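Local atomic coordinates of FixG-related protein (Vibrio parahaemolyticus, PDB entry 2R39), a protein that is of unknown function, its family being linked to 4Fe-4S cluster binding and electron transport, and is represented here by its C-terminal immunoglobulin-like domain. Residues A[68-71]-A[72-75]. Sequence-based numbering, arbitrary orientation.
Sequences QVEP and GEVL
Glu70 and Glu73 grip each other twice across a type II beta turn whose corners are Pro71 and Gly72. The turn bond runs from Glu73 N to Glu70 O at 2.9 Å, with the donor above the carbonyl plane. The second bond uses a side chain. Glu70 N gives its hydrogen to Glu73 OE1 at 2.6 Å, a short bond that is almost straight at 176°. The N-H of Glu70 reaches OE1 from the anti side, 22° out of the carboxylate plane. CG of Glu73 is anti to its backbone N (chi1 179°) and the chain stays extended beyond it, which carries the carboxylate back across the turn. Gly72 takes the positive phi of the second corner.

Val69 places its two methyls differently. CG1 lies against the carboxylate oxygen Glu73 OE1 at 3.6 Å. CG2 makes the apolar contact, 3.5 Å from Leu75 CD1, the two side chains running past each other in opposite directions.

The turn joins strand 66-69 of one sheet to strand 74-83 of the other, at the surface of the beta sandwich. Asn41 of strand 31-41 bonds to both arms: its ND2 to Val69 O, its backbone to the backbone of Glu73. The carboxylate of Glu73 thus acts as an acceptor for the main-chain N-H of Glu70. Its negative charge probably strengthens that bond, which ties Glu73 to the arm before the turn.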
# COMPACT_ATOMS: atom_id res chain seq x y z
N GLN A 68 8.06 -12.33 0.18
CA GLN A 68 7.83 -13.76 0.40
C GLN A 68 7.25 -13.95 1.81
O GLN A 68 7.84 -13.49 2.79
CB GLN A 68 9.14 -14.56 0.29
CG GLN A 68 9.51 -15.00 -1.11
CD GLN A 68 10.73 -15.89 -1.14
OE1 GLN A 68 11.09 -16.53 -0.13
NE2 GLN A 68 11.39 -15.94 -2.29
N VAL A 69 6.11 -14.63 1.89
CA VAL A 69 5.39 -14.78 3.16
C VAL A 69 5.19 -16.26 3.51
O VAL A 69 4.73 -17.04 2.69
CB VAL A 69 4.02 -14.05 3.12
CG1 VAL A 69 3.37 -14.00 4.50
CG2 VAL A 69 4.19 -12.64 2.57
N GLU A 70 5.56 -16.63 4.74
CA GLU A 70 5.48 -18.02 5.21
C GLU A 70 4.05 -18.41 5.57
O GLU A 70 3.22 -17.53 5.82
CB GLU A 70 6.42 -18.23 6.42
CG GLU A 70 7.92 -18.13 6.10
CD GLU A 70 8.44 -19.33 5.32
OE1 GLU A 70 7.88 -20.44 5.46
OE2 GLU A 70 9.43 -19.17 4.58
N PRO A 71 3.74 -19.73 5.59
CA PRO A 71 2.38 -20.17 5.97
C PRO A 71 1.93 -19.58 7.31
O PRO A 71 2.64 -19.72 8.32
CB PRO A 71 2.52 -21.69 6.07
CG PRO A 71 3.67 -22.03 5.23
CD PRO A 71 4.60 -20.86 5.21
N GLY A 72 0.77 -18.90 7.30
CA GLY A 72 0.22 -18.30 8.51
C GLY A 72 0.95 -17.06 9.01
O GLY A 72 0.48 -16.42 10.02
N GLU A 73 2.10 -16.73 8.33
CA GLU A 73 2.86 -15.55 8.73
C GLU A 73 2.05 -14.26 8.53
O GLU A 73 1.41 -14.06 7.49
CB GLU A 73 4.17 -15.48 7.95
CG GLU A 73 5.03 -14.26 8.28
CD GLU A 73 6.34 -14.26 7.54
OE1 GLU A 73 6.37 -14.72 6.37
OE2 GLU A 73 7.35 -13.81 8.12
N VAL A 74 2.08 -13.41 9.55
CA VAL A 74 1.51 -12.07 9.49
C VAL A 74 2.66 -11.07 9.41
O VAL A 74 3.53 -11.05 10.29
CB VAL A 74 0.61 -11.77 10.71
CG1 VAL A 74 0.04 -10.36 10.65
CG2 VAL A 74 -0.52 -12.77 10.81
N LEU A 75 2.69 -10.28 8.34
CA LEU A 75 3.71 -9.26 8.14
C LEU A 75 3.17 -7.84 8.35
O LEU A 75 2.03 -7.53 7.98
CB LEU A 75 4.34 -9.36 6.74
CG LEU A 75 5.21 -10.56 6.36
CD1 LEU A 75 5.63 -10.43 4.89
CD2 LEU A 75 6.44 -10.64 7.25